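Local coordinates for protein N-acetyltransferase (Staphylococcus aureus subsp. aureus, PDB 4M85) that probably transfers an acetyl group from acetyl-CoA to an amine of its substrate, as members of the GNAT acetyltransferase family do, at residues T52-Y57 with K83-W88; L61-E66 with A131-T136; C72-S77 with Y115-A120; E108-E113 with Y180-V185. One frame throughout, in Å; residues are numbered along the deposited sequence.

From the N terminus, the chain first reaches T52-Y57, the loop after helix 37-49, which pairs with K83-W88 on helix 81-86 and so closes contact 1 around the hairpin of strands 60-65 and 68-77. Contact 2 opens on strand 60-65 inside that loop and closes on helix 130-140, so the two cross. Contact 3 joins strands 68-77 and 114-121; it crosses contact 1 and falls wholly within the span of contact 2. Contact 4 starts just before strand 114-121 and ends on strand 178-184, crossing contacts 2 and 3 but following contact 1 in series. R54 meets Y76, and E108 meets Y115, linking contacts 1, 3 and 4.

Contact 1. Residues T52-Y57 with K83-W88; sequences TYRTFY and KYEKAW
In this GNAT fold the loop that leads from helix 37-49 into strand 60-65 makes a type I beta turn, Y53 to F56, whose first two side chains pack against helix 81-86 and the residues that follow it. E85 is the polar centre. Its CG stands anti to the backbone N (chi1 174°) and the chain then bends at chi2, bringing OE1 between two donors. Y53 OH gives its hydrogen to the syn lone pair of E85 OE1 over 2.7 Å. R54 NE reaches the same E85 OE1 at 2.8 Å as a salt bridge, with the oxygen close to the guanidinium plane but the nitrogen above the carboxylate plane. E85 OE2 is held by T102 OG1 and the backbone N of L104.

The Y53 ring is covered on both faces. W88 turns its six-membered ring edge-on, CE3 sitting over the ring centre, in a T-shaped pair with centroids 4.9 Å apart and planes at 61°; R54 CB lies over the rim of the opposite face. T52 CG2 lies 4.0 Å from Y84 CE1, and A87, small enough to let the loop come near, puts CB 3.5 Å from T52 O.

E85 is buried, so tyrosine and arginine suit their places: two donors on one oxygen would stabilise the carboxylate as an anion, and R54, also bridged to E81, would share its charge between two acids.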
loop_
_atom_site.group_PDB
_atom_site.type_symbol
_atom_site.label_atom_id
_atom_site.label_comp_id
_atom_site.label_asym_id
_atom_site.label_seq_id
_atom_site.Cartn_x
_atom_site.Cartn_y
_atom_site.Cartn_z
ATOM N N THR A 52 -2.068 13.528 5.427
ATOM C CA THR A 52 -0.971 12.624 5.104
ATOM C C THR A 52 -1.103 11.300 5.827
ATOM O O THR A 52 -0.367 11.005 6.784
ATOM C CB THR A 52 0.394 13.293 5.336
ATOM O OG1 THR A 52 0.363 14.568 4.707
ATOM C CG2 THR A 52 1.532 12.491 4.700
ATOM N N TYR A 53 -2.067 10.521 5.336
ATOM C CA TYR A 53 -2.335 9.179 5.777
ATOM C C TYR A 53 -1.275 8.278 5.112
ATOM O O TYR A 53 -0.513 8.737 4.259
ATOM C CB TYR A 53 -3.795 8.765 5.422
ATOM C CG TYR A 53 -4.110 7.393 5.917
ATOM C CD1 TYR A 53 -4.028 7.105 7.252
ATOM C CD2 TYR A 53 -4.432 6.366 5.041
ATOM C CE1 TYR A 53 -4.256 5.833 7.721
ATOM C CE2 TYR A 53 -4.682 5.086 5.500
ATOM C CZ TYR A 53 -4.581 4.820 6.848
ATOM O OH TYR A 53 -4.781 3.549 7.353
ATOM N N ARG A 54 -1.176 7.038 5.562
ATOM C CA ARG A 54 -0.342 6.011 4.896
ATOM C C ARG A 54 -0.426 6.088 3.365
ATOM O O ARG A 54 0.607 6.107 2.645
ATOM C CB ARG A 54 -0.819 4.629 5.326
ATOM C CG ARG A 54 -0.395 4.179 6.717
ATOM C CD ARG A 54 -1.160 2.927 7.075
ATOM N NE ARG A 54 -1.031 2.529 8.476
ATOM C CZ ARG A 54 -0.114 1.691 8.962
ATOM N NH1 ARG A 54 0.809 1.134 8.178
ATOM N NH2 ARG A 54 -0.140 1.381 10.249
ATOM N N THR A 55 -1.664 6.145 2.871
ATOM C CA THR A 55 -1.930 6.180 1.427
ATOM C C THR A 55 -1.898 7.580 0.789
ATOM O O THR A 55 -2.442 7.761 -0.295
ATOM C CB THR A 55 -3.268 5.475 1.112
ATOM O OG1 THR A 55 -4.307 6.083 1.851
ATOM C CG2 THR A 55 -3.220 4.031 1.515
ATOM N N PHE A 56 -1.256 8.565 1.422
ATOM C CA PHE A 56 -1.092 9.865 0.759
ATOM C C PHE A 56 -0.518 9.673 -0.633
ATOM O O PHE A 56 0.337 8.822 -0.825
ATOM C CB PHE A 56 -0.175 10.828 1.524
ATOM C CG PHE A 56 -0.493 12.286 1.298
ATOM C CD1 PHE A 56 0.522 13.244 1.183
ATOM C CD2 PHE A 56 -1.830 12.738 1.273
ATOM C CE1 PHE A 56 0.208 14.608 1.019
ATOM C CE2 PHE A 56 -2.139 14.069 1.093
ATOM C CZ PHE A 56 -1.123 15.019 0.965
ATOM N N TYR A 57 -0.975 10.475 -1.588
ATOM C CA TYR A 57 -0.485 10.382 -2.975
ATOM C C TYR A 57 1.004 10.661 -3.068
ATOM O O TYR A 57 1.663 10.210 -4.014
ATOM C CB TYR A 57 -1.281 11.297 -3.944
ATOM C CG TYR A 57 -0.984 12.769 -3.824
ATOM C CD1 TYR A 57 -1.700 13.565 -2.953
ATOM C CD2 TYR A 57 0.007 13.368 -4.595
ATOM C CE1 TYR A 57 -1.440 14.907 -2.829
ATOM C CE2 TYR A 57 0.292 14.714 -4.472
ATOM C CZ TYR A 57 -0.435 15.481 -3.586
ATOM O OH TYR A 57 -0.170 16.816 -3.436
ATOM N N LYS A 83 2.322 7.941 12.902
ATOM C CA LYS A 83 1.883 9.316 12.669
ATOM C C LYS A 83 1.046 9.429 11.397
ATOM O O LYS A 83 0.022 10.137 11.360
ATOM C CB LYS A 83 3.067 10.256 12.576
ATOM C CG LYS A 83 2.649 11.706 12.418
ATOM C CD LYS A 83 3.848 12.612 12.214
ATOM C CE LYS A 83 4.031 12.994 10.757
ATOM N NZ LYS A 83 5.460 13.213 10.408
ATOM N N TYR A 84 1.471 8.730 10.347
ATOM C CA TYR A 84 0.651 8.638 9.130
ATOM C C TYR A 84 -0.734 8.021 9.410
ATOM O O TYR A 84 -1.772 8.538 8.954
ATOM C CB TYR A 84 1.402 7.856 8.039
ATOM C CG TYR A 84 2.715 8.495 7.620
ATOM C CD1 TYR A 84 2.836 9.868 7.505
ATOM C CD2 TYR A 84 3.837 7.713 7.348
ATOM C CE1 TYR A 84 4.024 10.452 7.117
ATOM C CE2 TYR A 84 5.036 8.288 6.964
ATOM C CZ TYR A 84 5.122 9.653 6.850
ATOM O OH TYR A 84 6.322 10.247 6.481
ATOM N N GLU A 85 -0.739 6.919 10.149
ATOM C CA GLU A 85 -1.976 6.207 10.503
ATOM C C GLU A 85 -2.968 7.088 11.269
ATOM O O GLU A 85 -4.154 7.055 11.028
ATOM C CB GLU A 85 -1.635 4.967 11.347
ATOM C CG GLU A 85 -2.837 4.199 11.901
ATOM C CD GLU A 85 -3.726 3.631 10.812
ATOM O OE1 GLU A 85 -3.285 3.614 9.651
ATOM O OE2 GLU A 85 -4.861 3.205 11.126
ATOM N N LYS A 86 -2.456 7.860 12.225
ATOM C CA LYS A 86 -3.301 8.749 13.036
ATOM C C LYS A 86 -3.970 9.818 12.180
ATOM O O LYS A 86 -5.071 10.278 12.497
ATOM C CB LYS A 86 -2.469 9.379 14.153
ATOM C CG LYS A 86 -3.270 10.095 15.214
ATOM C CD LYS A 86 -2.370 10.418 16.398
ATOM C CE LYS A 86 -3.043 11.315 17.435
ATOM N NZ LYS A 86 -4.372 10.782 17.843
ATOM N N ALA A 87 -3.352 10.186 11.064
ATOM C CA ALA A 87 -3.910 11.224 10.199
ATOM C C ALA A 87 -5.281 10.865 9.605
ATOM O O ALA A 87 -6.008 11.755 9.167
ATOM C CB ALA A 87 -2.926 11.600 9.088
ATOM N N TRP A 88 -5.638 9.578 9.625
ATOM C CA TRP A 88 -6.974 9.142 9.285
ATOM C C TRP A 88 -8.059 9.975 9.998
ATOM O O TRP A 88 -9.121 10.252 9.428
ATOM C CB TRP A 88 -7.134 7.674 9.621
ATOM C CG TRP A 88 -8.411 7.065 9.153
ATOM C CD1 TRP A 88 -9.545 6.861 9.887
ATOM C CD2 TRP A 88 -8.670 6.518 7.859
ATOM N NE1 TRP A 88 -10.503 6.233 9.120
ATOM C CE2 TRP A 88 -9.993 6.014 7.871
ATOM C CE3 TRP A 88 -7.920 6.400 6.691
ATOM C CZ2 TRP A 88 -10.570 5.415 6.753
ATOM C CZ3 TRP A 88 -8.492 5.815 5.593
ATOM C CH2 TRP A 88 -9.815 5.334 5.628
#

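Contact 2. Residues L61-E66 with A131-T136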
loop_
_atom_site.group_PDB
_atom_site.type_symbol
_atom_site.label_atom_id
_atom_site.label_comp_id
_atom_site.label_asym_id
_atom_site.label_seq_id
_atom_site.Cartn_x
_atom_site.Cartn_y
_atom_site.Cartn_z
ATOM N N LEU A 61 3.801 5.709 -6.108
ATOM C CA LEU A 61 4.104 5.677 -7.542
ATOM C C LEU A 61 3.055 4.825 -8.258
ATOM O O LEU A 61 2.640 3.780 -7.759
ATOM C CB LEU A 61 5.497 5.105 -7.857
ATOM C CG LEU A 61 6.706 5.727 -7.175
ATOM C CD1 LEU A 61 7.920 4.954 -7.627
ATOM C CD2 LEU A 61 6.874 7.201 -7.531
ATOM N N VAL A 62 2.625 5.280 -9.428
ATOM C CA VAL A 62 1.650 4.552 -10.210
ATOM C C VAL A 62 2.284 4.127 -11.521
ATOM O O VAL A 62 3.209 4.801 -12.021
ATOM C CB VAL A 62 0.355 5.362 -10.484
ATOM C CG1 VAL A 62 -0.292 5.788 -9.168
ATOM C CG2 VAL A 62 0.626 6.603 -11.317
ATOM N N TYR A 63 1.774 3.008 -12.039
ATOM C CA TYR A 63 2.021 2.567 -13.415
ATOM C C TYR A 63 0.796 2.924 -14.270
ATOM O O TYR A 63 -0.277 2.343 -14.126
ATOM C CB TYR A 63 2.306 1.070 -13.476
ATOM C CG TYR A 63 3.010 0.630 -14.747
ATOM C CD1 TYR A 63 2.317 0.543 -15.956
ATOM C CD2 TYR A 63 4.370 0.281 -14.743
ATOM C CE1 TYR A 63 2.956 0.130 -17.133
ATOM C CE2 TYR A 63 5.018 -0.114 -15.914
ATOM C CZ TYR A 63 4.298 -0.190 -17.112
ATOM O OH TYR A 63 4.909 -0.606 -18.286
ATOM N N GLU A 64 0.981 3.903 -15.138
ATOM C CA GLU A 64 -0.064 4.394 -16.007
ATOM C C GLU A 64 0.025 3.687 -17.374
ATOM O O GLU A 64 1.050 3.765 -18.034
ATOM C CB GLU A 64 0.095 5.901 -16.159
ATOM C CG GLU A 64 -1.006 6.568 -16.970
ATOM C CD GLU A 64 -0.708 8.010 -17.260
ATOM O OE1 GLU A 64 -0.245 8.731 -16.336
ATOM O OE2 GLU A 64 -0.929 8.420 -18.423
ATOM N N VAL A 65 -1.046 2.991 -17.751
ATOM C CA VAL A 65 -1.208 2.340 -19.049
ATOM C C VAL A 65 -2.424 2.932 -19.787
ATOM O O VAL A 65 -3.572 2.922 -19.269
ATOM C CB VAL A 65 -1.485 0.814 -18.900
ATOM C CG1 VAL A 65 -1.656 0.154 -20.260
ATOM C CG2 VAL A 65 -0.374 0.113 -18.145
ATOM N N GLU A 66 -2.196 3.408 -21.009
ATOM C CA GLU A 66 -3.291 3.924 -21.838
ATOM C C GLU A 66 -4.132 4.944 -21.059
ATOM O O GLU A 66 -5.363 4.845 -21.015
ATOM C CB GLU A 66 -4.172 2.762 -22.340
ATOM C CG GLU A 66 -3.473 1.868 -23.347
ATOM C CD GLU A 66 -3.096 2.625 -24.617
ATOM O OE1 GLU A 66 -3.984 3.300 -25.190
ATOM O OE2 GLU A 66 -1.918 2.562 -25.045
ATOM N N ALA A 131 4.137 -5.035 -11.123
ATOM C CA ALA A 131 4.592 -4.995 -9.720
ATOM C C ALA A 131 6.119 -5.005 -9.601
ATOM O O ALA A 131 6.707 -4.290 -8.776
ATOM C CB ALA A 131 4.004 -6.164 -8.937
ATOM N N THR A 132 6.754 -5.845 -10.421
ATOM C CA THR A 132 8.190 -5.927 -10.494
ATOM C C THR A 132 8.776 -4.613 -10.951
ATOM O O THR A 132 9.764 -4.146 -10.380
ATOM C CB THR A 132 8.639 -7.044 -11.467
ATOM O OG1 THR A 132 8.126 -8.303 -10.991
ATOM C CG2 THR A 132 10.132 -7.110 -11.563
ATOM N N LYS A 133 8.180 -4.026 -11.981
ATOM C CA LYS A 133 8.653 -2.755 -12.512
ATOM C C LYS A 133 8.500 -1.627 -11.490
ATOM O O LYS A 133 9.366 -0.749 -11.376
ATOM C CB LYS A 133 7.899 -2.388 -13.791
ATOM C CG LYS A 133 8.276 -3.218 -15.024
ATOM C CD LYS A 133 7.456 -2.760 -16.235
ATOM C CE LYS A 133 7.224 -3.862 -17.260
ATOM N NZ LYS A 133 8.508 -4.474 -17.701
ATOM N N LEU A 134 7.384 -1.620 -10.774
ATOM C CA LEU A 134 7.148 -0.564 -9.782
ATOM C C LEU A 134 8.112 -0.705 -8.627
ATOM O O LEU A 134 8.675 0.273 -8.145
ATOM C CB LEU A 134 5.710 -0.601 -9.261
ATOM C CG LEU A 134 4.662 0.031 -10.144
ATOM C CD1 LEU A 134 3.307 -0.301 -9.578
ATOM C CD2 LEU A 134 4.876 1.534 -10.219
ATOM N N LEU A 135 8.318 -1.934 -8.206
ATOM C CA LEU A 135 9.238 -2.216 -7.113
ATOM C C LEU A 135 10.691 -1.841 -7.475
ATOM O O LEU A 135 11.384 -1.161 -6.717
ATOM C CB LEU A 135 9.126 -3.687 -6.730
ATOM C CG LEU A 135 9.982 -4.212 -5.571
ATOM C CD1 LEU A 135 9.757 -3.320 -4.368
ATOM C CD2 LEU A 135 9.655 -5.656 -5.229
ATOM N N THR A 136 11.140 -2.295 -8.636
ATOM C CA THR A 136 12.499 -2.033 -9.103
ATOM C C THR A 136 12.753 -0.524 -9.193
ATOM O O THR A 136 13.746 -0.018 -8.708
ATOM C CB THR A 136 12.716 -2.737 -10.440
ATOM O OG1 THR A 136 12.703 -4.131 -10.215
ATOM C CG2 THR A 136 14.041 -2.384 -11.078
#
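L134 pushes its CD2 methyl onto the backbone of strand 60-65, where it lies over the V62-Y63 peptide: L134 CD2 is 3.9 Å from both V62 C and Y63 N. With CG anti to the carbonyl carbon (chi1 -80°), the branch leaves helix 130-140 toward the strand, and the same methyl is flanked by the CB atoms of the two residues whose bonds point to the helix, 4.3 Å from L61 CB and 4.2 Å from Y63 CB. V62, between them, turns to the other face of the sheet and packs against strand 4-7 instead.

One residue earlier, K133 lays its aliphatic chain obliquely across the tyrosine, K133 CD coming to 3.6 Å from Y63 CE2. Y63 CG is anti to the backbone N (chi1 -161°), which carries the ring out toward the lysine. The helix axis passes 9.1 Å from that of the strand at 137°, a helix packed across one face of the central GNAT sheet; L134 and L135 also touch I73 of strand 68-77.

The interface is thus apolar: the branched leucine sets a methyl against the flat peptide in the buried part, whereas at the margin the methylenes of K133 cover the tyrosine and its ammonium end can stay with the solvent.

Contact 3. Residues C72-S77 with Y115-A120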
loop_
_atom_site.group_PDB
_atom_site.type_symbol
_atom_site.label_atom_id
_atom_site.label_comp_id
_atom_site.label_asym_id
_atom_site.label_seq_id
_atom_site.Cartn_x
_atom_site.Cartn_y
_atom_site.Cartn_z
ATOM N N CYS A 72 -0.156 0.319 -8.506
ATOM C CA CYS A 72 0.546 1.274 -7.654
ATOM C C CYS A 72 1.370 0.620 -6.583
ATOM O O CYS A 72 1.172 -0.551 -6.265
ATOM C CB CYS A 72 -0.401 2.265 -7.008
ATOM S SG CYS A 72 -1.394 1.574 -5.687
ATOM N N ILE A 73 2.331 1.398 -6.069
ATOM C CA ILE A 73 3.199 0.979 -4.986
ATOM C C ILE A 73 3.243 2.079 -3.912
ATOM O O ILE A 73 3.384 3.239 -4.241
ATOM C CB ILE A 73 4.619 0.605 -5.476
ATOM C CG1 ILE A 73 5.423 0.025 -4.324
ATOM C CG2 ILE A 73 5.352 1.799 -6.098
ATOM C CD1 ILE A 73 6.575 -0.862 -4.744
ATOM N N ILE A 74 3.095 1.695 -2.638
ATOM C CA ILE A 74 2.885 2.677 -1.536
ATOM C C ILE A 74 3.971 2.441 -0.501
ATOM O O ILE A 74 4.112 1.342 -0.020
ATOM C CB ILE A 74 1.504 2.495 -0.845
ATOM C CG1 ILE A 74 0.397 2.439 -1.892
ATOM C CG2 ILE A 74 1.232 3.610 0.174
ATOM C CD1 ILE A 74 -1.014 2.263 -1.350
ATOM N N SER A 75 4.734 3.493 -0.190
ATOM C CA SER A 75 5.865 3.407 0.717
ATOM C C SER A 75 6.106 4.734 1.445
ATOM O O SER A 75 5.780 5.777 0.926
ATOM C CB SER A 75 7.112 3.023 -0.044
ATOM O OG SER A 75 7.507 4.044 -0.946
ATOM N N TYR A 76 6.689 4.649 2.636
ATOM C CA TYR A 76 6.927 5.808 3.529
ATOM C C TYR A 76 7.834 5.360 4.687
ATOM O O TYR A 76 7.995 4.145 4.920
ATOM C CB TYR A 76 5.595 6.354 4.068
ATOM C CG TYR A 76 4.657 5.262 4.504
ATOM C CD1 TYR A 76 3.606 4.855 3.701
ATOM C CD2 TYR A 76 4.842 4.603 5.708
ATOM C CE1 TYR A 76 2.772 3.817 4.071
ATOM C CE2 TYR A 76 4.003 3.575 6.090
ATOM C CZ TYR A 76 2.977 3.180 5.264
ATOM O OH TYR A 76 2.150 2.151 5.672
ATOM N N SER A 77 8.413 6.308 5.437
ATOM C CA SER A 77 9.352 5.924 6.501
ATOM C C SER A 77 8.670 5.151 7.593
ATOM O O SER A 77 7.577 5.514 8.035
ATOM C CB SER A 77 10.083 7.142 7.126
ATOM O OG SER A 77 9.151 8.122 7.511
ATOM N N TYR A 115 9.410 1.615 4.568
ATOM C CA TYR A 115 8.445 0.514 4.461
ATOM C C TYR A 115 7.606 0.610 3.210
ATOM O O TYR A 115 6.979 1.635 2.940
ATOM C CB TYR A 115 7.497 0.495 5.683
ATOM C CG TYR A 115 6.447 -0.599 5.688
ATOM C CD1 TYR A 115 6.805 -1.945 5.555
ATOM C CD2 TYR A 115 5.092 -0.298 5.880
ATOM C CE1 TYR A 115 5.856 -2.949 5.597
ATOM C CE2 TYR A 115 4.144 -1.293 5.926
ATOM C CZ TYR A 115 4.537 -2.607 5.768
ATOM O OH TYR A 115 3.621 -3.590 5.802
ATOM N N ILE A 116 7.576 -0.488 2.464
ATOM C CA ILE A 116 6.724 -0.619 1.312
ATOM C C ILE A 116 5.497 -1.386 1.798
ATOM O O ILE A 116 5.545 -2.592 1.995
ATOM C CB ILE A 116 7.421 -1.400 0.193
ATOM C CG1 ILE A 116 8.724 -0.700 -0.223
ATOM C CG2 ILE A 116 6.502 -1.492 -1.006
ATOM C CD1 ILE A 116 9.637 -1.535 -1.079
ATOM N N GLU A 117 4.400 -0.669 1.967
ATOM C CA GLU A 117 3.199 -1.225 2.541
ATOM C C GLU A 117 2.402 -2.063 1.526
ATOM O O GLU A 117 1.851 -3.099 1.882
ATOM C CB GLU A 117 2.313 -0.080 3.067
ATOM C CG GLU A 117 1.018 -0.536 3.731
ATOM C CD GLU A 117 -0.040 0.571 3.821
ATOM O OE1 GLU A 117 0.292 1.735 4.104
ATOM O OE2 GLU A 117 -1.223 0.268 3.615
ATOM N N THR A 118 2.319 -1.583 0.289
ATOM C CA THR A 118 1.369 -2.099 -0.693
ATOM C C THR A 118 1.979 -2.114 -2.103
ATOM O O THR A 118 2.590 -1.129 -2.518
ATOM C CB THR A 118 0.086 -1.205 -0.758
ATOM O OG1 THR A 118 -0.555 -1.142 0.517
ATOM C CG2 THR A 118 -0.884 -1.755 -1.735
ATOM N N ILE A 119 1.836 -3.241 -2.807
ATOM C CA ILE A 119 2.107 -3.325 -4.245
ATOM C C ILE A 119 0.913 -3.985 -4.872
ATOM O O ILE A 119 0.668 -5.147 -4.595
ATOM C CB ILE A 119 3.336 -4.185 -4.600
ATOM C CG1 ILE A 119 4.570 -3.678 -3.894
ATOM C CG2 ILE A 119 3.551 -4.146 -6.102
ATOM C CD1 ILE A 119 5.784 -4.577 -4.036
ATOM N N ALA A 120 0.163 -3.251 -5.700
ATOM C CA ALA A 120 -1.136 -3.731 -6.163
ATOM C C ALA A 120 -1.334 -3.503 -7.656
ATOM O O ALA A 120 -0.932 -2.478 -8.203
ATOM C CB ALA A 120 -2.261 -3.073 -5.356
#
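I74 O is gripped by two backbone donors of the neighbouring strand: E117 N at 2.8 Å from I74 O, in the carbonyl plane, and T118 N more weakly at 3.4 Å. Two residues thus face one, a classic beta bulge that slips the register by one. E117, with helix-like phi and psi (-79°, -41°), is the extra residue, and the bulge brings its side chain round to the Y76 hydroxyl. I74 N returns a bond to T118 O at 2.9 Å and completes the bulge; beyond it C72 and A120 pair regularly.

Y76 OH donates to E117 OE1 across a very short 2.5 Å, with the oxygen at the edge of the tyrosine ring and the hydroxyl above the carboxylate plane; Y76 OH also meets R54 NH1, a charge that would polarise the pair. A bulge in the strand equivalent to 114-121 is familiar in GNAT enzymes, where this strand parts from its parallel neighbour, here 147-152, and acetyl-CoA commonly binds in the gap.

On the sheet face turned to helix 130-140, branched isoleucines fill in against the helix: I73 has CG1 anti to the backbone N (chi1 -174°), so its CD1 wedges between two others, 3.6 Å from I119 CG1 and 3.8 Å from I116 CG2.

Contact 4. Residues E108-E113 with Y180-V185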
loop_
_atom_site.group_PDB
_atom_site.type_symbol
_atom_site.label_atom_id
_atom_site.label_comp_id
_atom_site.label_asym_id
_atom_site.label_seq_id
_atom_site.Cartn_x
_atom_site.Cartn_y
_atom_site.Cartn_z
ATOM N N GLU A 108 3.381 -2.052 11.367
ATOM C CA GLU A 108 3.814 -3.116 10.450
ATOM C C GLU A 108 5.326 -3.099 10.182
ATOM O O GLU A 108 5.874 -4.106 9.777
ATOM C CB GLU A 108 3.028 -3.041 9.110
ATOM C CG GLU A 108 1.499 -3.042 9.237
ATOM C CD GLU A 108 0.762 -2.978 7.895
ATOM O OE1 GLU A 108 1.394 -3.202 6.836
ATOM O OE2 GLU A 108 -0.456 -2.692 7.878
ATOM N N ALA A 109 5.987 -1.963 10.423
ATOM C CA ALA A 109 7.379 -1.758 10.033
ATOM C C ALA A 109 8.280 -1.397 11.204
ATOM O O ALA A 109 7.848 -1.368 12.344
ATOM C CB ALA A 109 7.457 -0.689 8.968
ATOM N N LYS A 110 9.541 -1.118 10.913
ATOM C CA LYS A 110 10.506 -0.804 11.949
ATOM C C LYS A 110 11.083 0.575 11.672
ATOM O O LYS A 110 11.060 1.052 10.534
ATOM C CB LYS A 110 11.600 -1.865 11.983
ATOM C CG LYS A 110 11.165 -3.177 12.606
ATOM C CD LYS A 110 12.293 -4.185 12.561
ATOM C CE LYS A 110 11.797 -5.610 12.766
ATOM N NZ LYS A 110 12.864 -6.609 12.449
ATOM N N ASP A 111 11.595 1.215 12.712
ATOM C CA ASP A 111 11.944 2.622 12.637
ATOM C C ASP A 111 13.117 2.921 11.722
ATOM O O ASP A 111 13.231 4.048 11.236
ATOM C CB ASP A 111 12.232 3.165 14.039
ATOM C CG ASP A 111 11.049 3.005 14.989
ATOM O OD1 ASP A 111 9.887 3.057 14.539
ATOM O OD2 ASP A 111 11.284 2.820 16.191
ATOM N N ASP A 112 13.984 1.946 11.465
ATOM C CA ASP A 112 15.120 2.179 10.548
ATOM C C ASP A 112 14.842 1.776 9.103
ATOM O O ASP A 112 15.790 1.623 8.316
ATOM C CB ASP A 112 16.388 1.460 11.042
ATOM C CG ASP A 112 16.255 -0.059 11.036
ATOM O OD1 ASP A 112 15.141 -0.583 11.258
ATOM O OD2 ASP A 112 17.292 -0.735 10.848
ATOM N N GLU A 113 13.562 1.639 8.747
ATOM C CA GLU A 113 13.143 1.153 7.420
ATOM C C GLU A 113 12.319 2.158 6.636
ATOM O O GLU A 113 11.537 2.911 7.201
ATOM C CB GLU A 113 12.286 -0.131 7.548
ATOM C CG GLU A 113 12.982 -1.314 8.204
ATOM C CD GLU A 113 12.075 -2.464 8.557
ATOM O OE1 GLU A 113 10.819 -2.353 8.513
ATOM O OE2 GLU A 113 12.645 -3.507 8.921
ATOM N N TYR A 180 3.022 -13.063 7.998
ATOM C CA TYR A 180 3.785 -12.463 6.917
ATOM C C TYR A 180 5.296 -12.633 7.126
ATOM O O TYR A 180 5.794 -12.551 8.250
ATOM C CB TYR A 180 3.489 -10.967 6.843
ATOM C CG TYR A 180 2.054 -10.631 6.514
ATOM C CD1 TYR A 180 1.082 -10.616 7.499
ATOM C CD2 TYR A 180 1.674 -10.334 5.216
ATOM C CE1 TYR A 180 -0.223 -10.298 7.194
ATOM C CE2 TYR A 180 0.378 -10.019 4.902
ATOM C CZ TYR A 180 -0.569 -10.012 5.893
ATOM O OH TYR A 180 -1.878 -9.717 5.587
ATOM N N HIS A 181 6.024 -12.787 6.032
ATOM C CA HIS A 181 7.489 -12.732 6.065
ATOM C C HIS A 181 7.918 -11.275 6.056
ATOM O O HIS A 181 7.615 -10.553 5.103
ATOM C CB HIS A 181 8.080 -13.393 4.827
ATOM C CG HIS A 181 7.823 -14.864 4.728
ATOM N ND1 HIS A 181 8.387 -15.779 5.594
ATOM C CD2 HIS A 181 7.155 -15.590 3.798
ATOM C CE1 HIS A 181 8.032 -17.000 5.229
ATOM N NE2 HIS A 181 7.289 -16.912 4.140
ATOM N N HIS A 182 8.630 -10.841 7.091
ATOM C CA HIS A 182 9.226 -9.509 7.085
ATOM C C HIS A 182 10.533 -9.600 6.305
ATOM O O HIS A 182 11.408 -10.408 6.639
ATOM C CB HIS A 182 9.453 -8.998 8.506
ATOM C CG HIS A 182 9.783 -7.542 8.568
ATOM N ND1 HIS A 182 8.829 -6.555 8.419
ATOM C CD2 HIS A 182 10.965 -6.904 8.713
ATOM C CE1 HIS A 182 9.408 -5.374 8.501
ATOM N NE2 HIS A 182 10.703 -5.558 8.678
ATOM N N LEU A 183 10.650 -8.797 5.258
ATOM C CA LEU A 183 11.787 -8.821 4.333
ATOM C C LEU A 183 12.453 -7.451 4.252
ATOM O O LEU A 183 11.780 -6.430 4.317
ATOM C CB LEU A 183 11.306 -9.207 2.931
ATOM C CG LEU A 183 10.545 -10.531 2.806
ATOM C CD1 LEU A 183 10.117 -10.813 1.376
ATOM C CD2 LEU A 183 11.417 -11.654 3.308
ATOM N N ILE A 184 13.777 -7.437 4.091
ATOM C CA ILE A 184 14.538 -6.194 3.945
ATOM C C ILE A 184 15.561 -6.240 2.820
ATOM O O ILE A 184 16.093 -7.314 2.493
ATOM C CB ILE A 184 15.277 -5.847 5.236
ATOM C CG1 ILE A 184 16.146 -7.039 5.685
ATOM C CG2 ILE A 184 14.273 -5.498 6.317
ATOM C CD1 ILE A 184 17.439 -6.642 6.362
ATOM N N VAL A 185 15.878 -5.069 2.268
ATOM C CA VAL A 185 16.960 -4.938 1.296
ATOM C C VAL A 185 17.774 -3.668 1.557
ATOM O O VAL A 185 17.212 -2.662 2.000
ATOM C CB VAL A 185 16.442 -4.970 -0.149
ATOM C CG1 VAL A 185 15.453 -3.860 -0.400
ATOM C CG2 VAL A 185 17.598 -4.862 -1.141
#
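A buried histidine-carboxylate hydrogen bond joins the loop before strand 114-121 to strand 178-184 in the C-terminal half of the GNAT sheet. The loop ends in a type I beta turn from K110 to E113, closed by E113 N on K110 O. E113 and H182 reach toward each other tip to tip: the glutamate chain is extended beyond CG, while H182 has CG anti to the backbone N (chi1 -168°), sending the imidazole out toward the loop.

H182 NE2 donates to E113 OE2 over 2.8 Å, almost perfectly straight at 179°. The acceptor uses its syn lone pair and lies in the imidazole plane, and carboxylate and ring are nearly coplanar, 19° apart. Both partners are fixed from behind: H182 ND1 is hydrogen-bonded to N150 OD1, and E113 OE1 takes S148 OG as well as K110 N, at 3.0 Å from E113 OE1 and well above the carboxylate plane. Histidine suits the spot because its two ring nitrogens can serve different partners; with a carboxylate oxygen at NE2 and the amide oxygen of N150 at ND1, both could carry hydrogen, consistent with a protonated ring, although the nearby ammonium of K110 would work against it.

K110 passes alongside, its NZ salt-bridged to D170 and 4.2 Å from H182 CD2. The I184 side chain crosses the glutamate at about a right angle, and I184 CG2 rests 3.7 Å from E113 OE2.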